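Local coordinates for pirin-like protein (Geobacillus kaustophilus, PDB 2P17) that is of unknown function but binds one iron ion per subunit, as a two-cupin member of the pirin family, at residues F47-F52 with K100-S105; S68-H73 with S105-H110; T62-I67 with D87-T92. All coordinates share one frame; numbering follows the deposited sequence.

Contact 1: residues F47-F52 with K100-S105; sequences FERGTF and KEDPAS
In the N-terminal cupin barrel, the loop after strand 39-47 folds over the outgoing end of strand 97-103, which carries E101, predicted to bind iron though its side chain here lies about 6 Å from the ion. A type II turn from E48 to T51 points G50 N at the D102 carboxylate, where it meets D102 OD1 at 2.8 Å and 177°, on the syn lone pair. D102 CG lies anti to its backbone N, which carries the carboxylate to G50 N. A water bridges OD1 to E101 O and accepts from F52 N. The R49 side chain, extended from CG to NE, crosses that of D102 at about a right angle. R49 NH1 donates in plane to P103 O over 2.9 Å, while D102 OD2 sits over one guanidinium face, 3.7 Å from R49 NH1, a long, purely electrostatic salt bridge; R49 also pairs with E72. Fully extended, K100 brings K100 NZ within 3.0 Å of F52 O. On the strand side, P103 packs against F47, P103 CD lying 3.6 Å from F47 CE1. E101 turns its carboxylate away, to H99, H73 and Q89. D102 thus serves the turn with OD1 and R49 with OD2, likely favouring its ionised form.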
loop_
_atom_site.group_PDB
_atom_site.type_symbol
_atom_site.label_atom_id
_atom_site.label_comp_id
_atom_site.label_asym_id
_atom_site.label_seq_id
_atom_site.Cartn_x
_atom_site.Cartn_y
_atom_site.Cartn_z
ATOM N N PHE A 47 -0.967 1.776 -17.394
ATOM C CA PHE A 47 -2.088 2.155 -18.250
ATOM C C PHE A 47 -1.974 3.537 -18.871
ATOM O O PHE A 47 -1.264 4.405 -18.354
ATOM C CB PHE A 47 -3.444 1.938 -17.548
ATOM C CG PHE A 47 -3.637 2.741 -16.281
ATOM C CD1 PHE A 47 -4.578 3.759 -16.231
ATOM C CD2 PHE A 47 -2.906 2.448 -15.128
ATOM C CE1 PHE A 47 -4.785 4.480 -15.067
ATOM C CE2 PHE A 47 -3.098 3.169 -13.948
ATOM C CZ PHE A 47 -4.045 4.198 -13.920
ATOM N N GLU A 48 -2.665 3.713 -19.995
ATOM C CA GLU A 48 -2.698 4.983 -20.706
ATOM C C GLU A 48 -4.073 5.634 -20.604
ATOM O O GLU A 48 -5.033 5.017 -20.131
ATOM C CB GLU A 48 -2.298 4.774 -22.175
ATOM C CG GLU A 48 -0.855 4.270 -22.341
ATOM C CD GLU A 48 -0.502 3.843 -23.759
ATOM O OE1 GLU A 48 -0.838 4.569 -24.727
ATOM O OE2 GLU A 48 0.139 2.780 -23.900
ATOM N N ARG A 49 -4.153 6.888 -21.038
ATOM C CA ARG A 49 -5.397 7.654 -21.035
ATOM C C ARG A 49 -6.496 6.893 -21.771
ATOM O O ARG A 49 -6.279 6.361 -22.868
ATOM C CB ARG A 49 -5.181 9.026 -21.681
ATOM C CG ARG A 49 -6.312 10.016 -21.457
ATOM C CD ARG A 49 -5.856 11.426 -21.790
ATOM N NE ARG A 49 -6.894 12.438 -21.576
ATOM C CZ ARG A 49 -7.162 13.022 -20.410
ATOM N NH1 ARG A 49 -6.485 12.706 -19.306
ATOM N NH2 ARG A 49 -8.121 13.938 -20.347
ATOM N N GLY A 50 -7.664 6.829 -21.135
ATOM C CA GLY A 50 -8.844 6.182 -21.710
ATOM C C GLY A 50 -9.075 4.745 -21.278
ATOM O O GLY A 50 -10.064 4.123 -21.677
ATOM N N THR A 51 -8.163 4.210 -20.463
ATOM C CA THR A 51 -8.245 2.817 -20.023
ATOM C C THR A 51 -9.515 2.527 -19.219
ATOM O O THR A 51 -10.259 1.588 -19.533
ATOM C CB THR A 51 -7.008 2.411 -19.189
ATOM O OG1 THR A 51 -5.837 2.463 -20.014
ATOM C CG2 THR A 51 -7.165 1.000 -18.649
ATOM N N PHE A 52 -9.744 3.328 -18.183
ATOM C CA PHE A 52 -10.841 3.081 -17.258
ATOM C C PHE A 52 -12.046 3.975 -17.503
ATOM O O PHE A 52 -11.928 5.083 -18.021
ATOM C CB PHE A 52 -10.363 3.226 -15.814
ATOM C CG PHE A 52 -9.333 2.217 -15.423
ATOM C CD1 PHE A 52 -9.662 0.866 -15.339
ATOM C CD2 PHE A 52 -8.030 2.607 -15.137
ATOM C CE1 PHE A 52 -8.703 -0.080 -14.986
ATOM C CE2 PHE A 52 -7.076 1.675 -14.786
ATOM C CZ PHE A 52 -7.408 0.332 -14.703
ATOM N N LYS A 100 -12.826 7.813 -11.234
ATOM C CA LYS A 100 -12.080 7.386 -12.420
ATOM C C LYS A 100 -10.645 7.861 -12.272
ATOM O O LYS A 100 -10.404 9.004 -11.885
ATOM C CB LYS A 100 -12.682 7.967 -13.700
ATOM C CG LYS A 100 -11.907 7.614 -14.958
ATOM C CD LYS A 100 -12.637 8.081 -16.208
ATOM C CE LYS A 100 -11.660 8.186 -17.373
ATOM N NZ LYS A 100 -12.310 7.958 -18.692
ATOM N N GLU A 101 -9.704 6.972 -12.575
ATOM C CA GLU A 101 -8.281 7.306 -12.565
ATOM C C GLU A 101 -7.825 7.284 -14.012
ATOM O O GLU A 101 -7.951 6.254 -14.683
ATOM C CB GLU A 101 -7.477 6.303 -11.717
ATOM C CG GLU A 101 -8.105 5.986 -10.350
ATOM C CD GLU A 101 -8.301 7.215 -9.470
ATOM O OE1 GLU A 101 -7.528 8.182 -9.599
ATOM O OE2 GLU A 101 -9.220 7.190 -8.627
ATOM N N ASP A 102 -7.340 8.423 -14.501
ATOM C CA ASP A 102 -7.010 8.559 -15.917
ATOM C C ASP A 102 -5.645 9.237 -16.079
ATOM O O ASP A 102 -5.436 10.321 -15.550
ATOM C CB ASP A 102 -8.097 9.384 -16.619
ATOM C CG ASP A 102 -8.223 9.056 -18.104
ATOM O OD1 ASP A 102 -7.786 7.966 -18.527
ATOM O OD2 ASP A 102 -8.792 9.887 -18.850
ATOM N N PRO A 103 -4.697 8.591 -16.787
ATOM C CA PRO A 103 -3.436 9.300 -17.023
ATOM C C PRO A 103 -3.612 10.608 -17.790
ATOM O O PRO A 103 -4.515 10.738 -18.629
ATOM C CB PRO A 103 -2.620 8.301 -17.855
ATOM C CG PRO A 103 -3.206 6.958 -17.467
ATOM C CD PRO A 103 -4.673 7.234 -17.356
ATOM N N ALA A 104 -2.732 11.561 -17.501
ATOM C CA ALA A 104 -2.640 12.785 -18.298
ATOM C C ALA A 104 -2.303 12.427 -19.752
ATOM O O ALA A 104 -1.681 11.397 -20.012
ATOM C CB ALA A 104 -1.577 13.707 -17.725
ATOM N N SER A 105 -2.729 13.271 -20.695
ATOM C CA SER A 105 -2.427 13.059 -22.115
ATOM C C SER A 105 -0.936 12.794 -22.328
ATOM O O SER A 105 -0.091 13.521 -21.810
ATOM C CB SER A 105 -2.878 14.263 -22.946
ATOM O OG SER A 105 -2.766 14.000 -24.334
HETATM O O HOH W 1 -8.087 5.495 -17.401
#

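Contact 2: residues S68-H73 with S105-H110; sequences SGELEH and SGSTVH
H110 O is gripped by two backbone N-H groups, that of S68, with S68 N 3.2 Å from H110 O and on a lone pair, and that of I67. The site is a corner of the N-terminal cupin barrel, where the chain leaves strand 60-66 for strand 71-75 and pairs briefly with the start of strand 109-117. S68 and H110 form an antiparallel hydrogen-bonded pair; in its second bond H110 N, 2.9 Å from S68 O, approaches from above the carbonyl plane. S68 OG is held by two waters, each 2.7 Å from it: one bridges it to H110 ND1 and lies at the edge of the imidazole, the other donates to T108 O. In the crowded position between N and the carbonyl carbon (chi1 63°), S68 OG also rests against H110 CB. The far nitrogen of that ring, H110 NE2, bonds to E44.

The backbones part after G69 and V109, and the next link comes from a side chain: S107 OG, anti to its own N, accepts from E70 N at 2.9 Å and 164°. An alanine here would lose that acceptor and would probably loosen the hold on the backbone just ahead of strand 71-75. G69 slips between the two polar links at a phi of 91°, G69 CA lying 3.3 Å from T108 O in a CA-H...O contact; a CB would run into T108 O and V109 CA. Where F47 also packs, V109 crosses L71 at about a right angle. V109 CG2, set beside its own backbone N, lies 4.1 Å from L71 CD1 and 3.4 Å from E70 O.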
loop_
_atom_site.group_PDB
_atom_site.type_symbol
_atom_site.label_atom_id
_atom_site.label_comp_id
_atom_site.label_asym_id
_atom_site.label_seq_id
_atom_site.Cartn_x
_atom_site.Cartn_y
_atom_site.Cartn_z
ATOM N N SER A 68 5.052 5.762 -11.305
ATOM C CA SER A 68 5.529 6.661 -12.340
ATOM C C SER A 68 4.356 7.175 -13.164
ATOM O O SER A 68 3.264 6.588 -13.155
ATOM C CB SER A 68 6.560 5.968 -13.234
ATOM O OG SER A 68 5.985 4.871 -13.926
ATOM N N GLY A 69 4.576 8.276 -13.871
ATOM C CA GLY A 69 3.534 8.893 -14.681
ATOM C C GLY A 69 2.730 9.937 -13.928
ATOM O O GLY A 69 2.939 10.155 -12.728
ATOM N N GLU A 70 1.827 10.593 -14.650
ATOM C CA GLU A 70 1.001 11.653 -14.091
ATOM C C GLU A 70 -0.450 11.214 -14.156
ATOM O O GLU A 70 -0.974 10.942 -15.239
ATOM C CB GLU A 70 1.208 12.966 -14.852
ATOM C CG GLU A 70 2.661 13.464 -14.872
ATOM C CD GLU A 70 3.194 13.897 -13.506
ATOM O OE1 GLU A 70 2.388 14.247 -12.614
ATOM O OE2 GLU A 70 4.435 13.898 -13.330
ATOM N N LEU A 71 -1.080 11.122 -12.987
ATOM C CA LEU A 71 -2.450 10.616 -12.885
ATOM C C LEU A 71 -3.460 11.728 -12.611
ATOM O O LEU A 71 -3.222 12.589 -11.768
ATOM C CB LEU A 71 -2.544 9.546 -11.784
ATOM C CG LEU A 71 -3.850 8.757 -11.611
ATOM C CD1 LEU A 71 -4.185 7.977 -12.874
ATOM C CD2 LEU A 71 -3.762 7.814 -10.427
ATOM N N GLU A 72 -4.572 11.694 -13.341
ATOM C CA GLU A 72 -5.711 12.564 -13.077
ATOM C C GLU A 72 -6.767 11.762 -12.329
ATOM O O GLU A 72 -7.238 10.714 -12.807
ATOM C CB GLU A 72 -6.297 13.113 -14.383
ATOM C CG GLU A 72 -5.367 14.057 -15.108
ATOM C CD GLU A 72 -5.882 14.486 -16.472
ATOM O OE1 GLU A 72 -7.059 14.222 -16.805
ATOM O OE2 GLU A 72 -5.089 15.086 -17.221
ATOM N N HIS A 73 -7.133 12.249 -11.152
ATOM C CA HIS A 73 -8.167 11.596 -10.346
ATOM C C HIS A 73 -9.488 12.349 -10.418
ATOM O O HIS A 73 -9.524 13.582 -10.378
ATOM C CB HIS A 73 -7.738 11.503 -8.886
ATOM C CG HIS A 73 -8.858 11.146 -7.963
ATOM N ND1 HIS A 73 -9.278 9.849 -7.782
ATOM C CD2 HIS A 73 -9.665 11.916 -7.193
ATOM C CE1 HIS A 73 -10.297 9.830 -6.939
ATOM N NE2 HIS A 73 -10.551 11.074 -6.568
ATOM N N SER A 105 -2.729 13.271 -20.695
ATOM C CA SER A 105 -2.427 13.059 -22.115
ATOM C C SER A 105 -0.936 12.794 -22.328
ATOM O O SER A 105 -0.091 13.521 -21.810
ATOM C CB SER A 105 -2.878 14.263 -22.946
ATOM O OG SER A 105 -2.766 14.000 -24.334
ATOM N N GLY A 106 -0.625 11.722 -23.055
ATOM C CA GLY A 106 0.760 11.342 -23.336
ATOM C C GLY A 106 1.516 10.670 -22.199
ATOM O O GLY A 106 2.675 10.289 -22.367
ATOM N N SER A 107 0.873 10.515 -21.042
ATOM C CA SER A 107 1.527 9.877 -19.902
ATOM C C SER A 107 1.080 8.430 -19.729
ATOM O O SER A 107 -0.087 8.102 -19.942
ATOM C CB SER A 107 1.239 10.668 -18.625
ATOM O OG SER A 107 1.963 10.145 -17.520
ATOM N N THR A 108 2.027 7.574 -19.368
ATOM C CA THR A 108 1.721 6.211 -18.946
ATOM C C THR A 108 1.856 6.153 -17.429
ATOM O O THR A 108 2.902 6.496 -16.885
ATOM C CB THR A 108 2.677 5.195 -19.582
ATOM O OG1 THR A 108 2.518 5.219 -21.008
ATOM C CG2 THR A 108 2.385 3.782 -19.081
ATOM N N VAL A 109 0.788 5.746 -16.748
ATOM C CA VAL A 109 0.810 5.619 -15.292
ATOM C C VAL A 109 1.111 4.191 -14.882
ATOM O O VAL A 109 0.500 3.257 -15.387
ATOM C CB VAL A 109 -0.521 6.100 -14.666
ATOM C CG1 VAL A 109 -0.608 5.757 -13.171
ATOM C CG2 VAL A 109 -0.662 7.597 -14.838
ATOM N N HIS A 110 2.075 4.033 -13.974
ATOM C CA HIS A 110 2.326 2.767 -13.305
ATOM C C HIS A 110 1.907 2.976 -11.857
ATOM O O HIS A 110 2.468 3.840 -11.186
ATOM C CB HIS A 110 3.823 2.440 -13.407
ATOM C CG HIS A 110 4.206 1.085 -12.899
ATOM N ND1 HIS A 110 5.520 0.695 -12.774
ATOM C CD2 HIS A 110 3.462 0.035 -12.480
ATOM C CE1 HIS A 110 5.571 -0.543 -12.311
ATOM N NE2 HIS A 110 4.333 -0.966 -12.122
HETATM O O HOH W 2 7.368 2.593 -13.532
HETATM O O HOH W 3 5.372 5.542 -16.460
#

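Contact 3: residues T62-I67 with D87-T92; sequences TVTYVI and DVQWMT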
loop_
_atom_site.group_PDB
_atom_site.type_symbol
_atom_site.label_atom_id
_atom_site.label_comp_id
_atom_site.label_asym_id
_atom_site.label_seq_id
_atom_site.Cartn_x
_atom_site.Cartn_y
_atom_site.Cartn_z
ATOM N N THR A 62 -10.111 2.864 -1.140
ATOM C CA THR A 62 -9.056 2.542 -2.095
ATOM C C THR A 62 -7.871 3.458 -1.860
ATOM O O THR A 62 -8.040 4.635 -1.521
ATOM C CB THR A 62 -9.502 2.658 -3.552
ATOM O OG1 THR A 62 -9.819 4.019 -3.847
ATOM C CG2 THR A 62 -10.729 1.782 -3.815
ATOM N N VAL A 63 -6.672 2.906 -2.016
ATOM C CA VAL A 63 -5.450 3.665 -1.782
ATOM C C VAL A 63 -4.546 3.465 -2.972
ATOM O O VAL A 63 -4.151 2.327 -3.254
ATOM C CB VAL A 63 -4.736 3.201 -0.508
ATOM C CG1 VAL A 63 -3.511 4.075 -0.261
ATOM C CG2 VAL A 63 -5.665 3.300 0.712
ATOM N N THR A 64 -4.228 4.561 -3.667
ATOM C CA THR A 64 -3.404 4.494 -4.876
ATOM C C THR A 64 -2.025 5.044 -4.596
ATOM O O THR A 64 -1.903 6.105 -3.992
ATOM C CB THR A 64 -4.000 5.350 -6.007
ATOM O OG1 THR A 64 -5.412 5.126 -6.102
ATOM C CG2 THR A 64 -3.350 5.023 -7.350
ATOM N N TYR A 65 -0.992 4.301 -4.998
ATOM C CA TYR A 65 0.376 4.806 -5.017
ATOM C C TYR A 65 0.822 4.887 -6.472
ATOM O O TYR A 65 0.731 3.899 -7.206
ATOM C CB TYR A 65 1.323 3.905 -4.200
ATOM C CG TYR A 65 2.789 4.307 -4.326
ATOM C CD1 TYR A 65 3.381 5.166 -3.401
ATOM C CD2 TYR A 65 3.568 3.835 -5.376
ATOM C CE1 TYR A 65 4.715 5.548 -3.519
ATOM C CE2 TYR A 65 4.914 4.212 -5.514
ATOM C CZ TYR A 65 5.475 5.068 -4.586
ATOM O OH TYR A 65 6.804 5.436 -4.731
ATOM N N VAL A 66 1.273 6.064 -6.896
ATOM C CA VAL A 66 1.753 6.231 -8.268
ATOM C C VAL A 66 3.256 5.980 -8.311
ATOM O O VAL A 66 4.036 6.707 -7.686
ATOM C CB VAL A 66 1.392 7.631 -8.836
ATOM C CG1 VAL A 66 2.018 7.838 -10.198
ATOM C CG2 VAL A 66 -0.117 7.783 -8.921
ATOM N N ILE A 67 3.661 4.931 -9.020
ATOM C CA ILE A 67 5.083 4.622 -9.166
ATOM C C ILE A 67 5.706 5.595 -10.154
ATOM O O ILE A 67 6.754 6.195 -9.874
ATOM C CB ILE A 67 5.310 3.158 -9.615
ATOM C CG1 ILE A 67 4.638 2.178 -8.643
ATOM C CG2 ILE A 67 6.819 2.860 -9.752
ATOM C CD1 ILE A 67 4.579 0.729 -9.143
ATOM N N ASP A 87 3.422 9.889 -5.229
ATOM C CA ASP A 87 2.272 10.414 -4.490
ATOM C C ASP A 87 1.233 9.333 -4.226
ATOM O O ASP A 87 1.180 8.315 -4.920
ATOM C CB ASP A 87 1.609 11.556 -5.267
ATOM C CG ASP A 87 2.488 12.796 -5.376
ATOM O OD1 ASP A 87 3.343 13.026 -4.486
ATOM O OD2 ASP A 87 2.302 13.541 -6.368
ATOM N N VAL A 88 0.402 9.582 -3.215
ATOM C CA VAL A 88 -0.639 8.638 -2.800
ATOM C C VAL A 88 -1.976 9.365 -2.688
ATOM O O VAL A 88 -2.020 10.567 -2.432
ATOM C CB VAL A 88 -0.236 7.957 -1.450
ATOM C CG1 VAL A 88 -1.395 7.198 -0.793
ATOM C CG2 VAL A 88 0.960 7.011 -1.665
ATOM N N GLN A 89 -3.063 8.653 -2.952
ATOM C CA GLN A 89 -4.388 9.152 -2.594
ATOM C C GLN A 89 -5.152 8.093 -1.812
ATOM O O GLN A 89 -4.976 6.885 -2.034
ATOM C CB GLN A 89 -5.183 9.612 -3.823
ATOM C CG GLN A 89 -5.472 8.482 -4.801
ATOM C CD GLN A 89 -5.977 8.952 -6.170
ATOM O OE1 GLN A 89 -6.198 10.139 -6.405
ATOM N NE2 GLN A 89 -6.162 7.996 -7.078
ATOM N N TRP A 90 -6.008 8.559 -0.914
ATOM C CA TRP A 90 -6.766 7.698 -0.021
ATOM C C TRP A 90 -8.233 8.057 -0.213
ATOM O O TRP A 90 -8.660 9.156 0.153
ATOM C CB TRP A 90 -6.336 7.971 1.419
ATOM C CG TRP A 90 -6.572 6.848 2.377
ATOM C CD1 TRP A 90 -7.778 6.438 2.908
ATOM C CD2 TRP A 90 -5.573 5.993 2.931
ATOM N NE1 TRP A 90 -7.571 5.377 3.768
ATOM C CE2 TRP A 90 -6.229 5.079 3.791
ATOM C CE3 TRP A 90 -4.174 5.901 2.780
ATOM C CZ2 TRP A 90 -5.535 4.083 4.491
ATOM C CZ3 TRP A 90 -3.485 4.914 3.471
ATOM C CH2 TRP A 90 -4.168 4.015 4.318
HETATM N N MSE A 91 -9.001 7.146 -0.800
HETATM C CA MSE A 91 -10.394 7.447 -1.078
HETATM C C MSE A 91 -11.283 6.539 -0.253
HETATM O O MSE A 91 -11.246 5.322 -0.402
HETATM C CB MSE A 91 -10.704 7.293 -2.562
HETATM C CG MSE A 91 -12.100 7.785 -2.897
HETATM SE SE MSE A 91 -12.692 7.392 -4.705
HETATM C CE MSE A 91 -10.975 7.146 -5.580
ATOM N N THR A 92 -12.064 7.141 0.632
ATOM C CA THR A 92 -13.053 6.406 1.413
ATOM C C THR A 92 -14.358 6.416 0.632
ATOM O O THR A 92 -14.958 7.476 0.445
ATOM C CB THR A 92 -13.256 7.054 2.793
ATOM O OG1 THR A 92 -11.977 7.194 3.426
ATOM C CG2 THR A 92 -14.186 6.217 3.672
#
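Backbone hydrogen bonds come first: in the N-terminal cupin barrel, segments 62-66 and 88-92 run antiparallel, their axes 4.8 Å apart at closest approach and at 170°. T62 with M91 and T64 with Q89 are hydrogen-bonded pairs, each closed by two N-H...O bonds, and V66 N to D87 O extends the ladder, nearly along the C=O axis. Between these rungs run two CA-H...O contacts, V63 CA to Q89 O and V88 CA to T64 O.

The polar side-chain link lies on the T62, T64, Q89 and M91 face, the side on which iron is bound. Q89 NE2 donates to T64 OG1 over 3.1 Å, at 172° and in the amide plane. With CG in the crowded position between backbone N and carbonyl carbon but extended beyond it, Q89 runs alongside T64. The amide is fixed further by E101 at NE2 and Y129 at OE1, while T64 OG1 also bonds Q113; Q89 probably helps to orient E101. Next to this pair, T62 OG1 rests 3.6 Å from CB of M91, a selenomethionine.

Apolar packing occupies the other face, where M169 of strand 167-174 covers V63, Y65 and V88. Y65 and V88 cross at about a right angle, with V88 CG2 at the ring edge, 3.5 Å from Y65 CD1. V63 makes a CH-pi contact with W90: V63 CG2 sits 3.5 Å from the centroid of the W90 six-membered ring, 11° off its normal.

All three contacts belong to the N-terminal cupin barrel. Contacts 1 and 2 are neighbours, centres 7 Å apart; they share S105 and meet where strands 97-103 and 71-75 pair, with E72 N probably bonded to D102 O. Contact 3 has its centre about 15 Å from that of contact 1 and 13 Å from that of contact 2, nearer the centre of the molecule, and touches contact 2 directly at the corner around I67. In sequence it nests inside the loop closed by contact 1 and interleaves with contact 2, as strand 60-66 leads into 71-75 and 88-92 into 97-103. E101 is the hub shared by all three, near the iron held by H57 and H99.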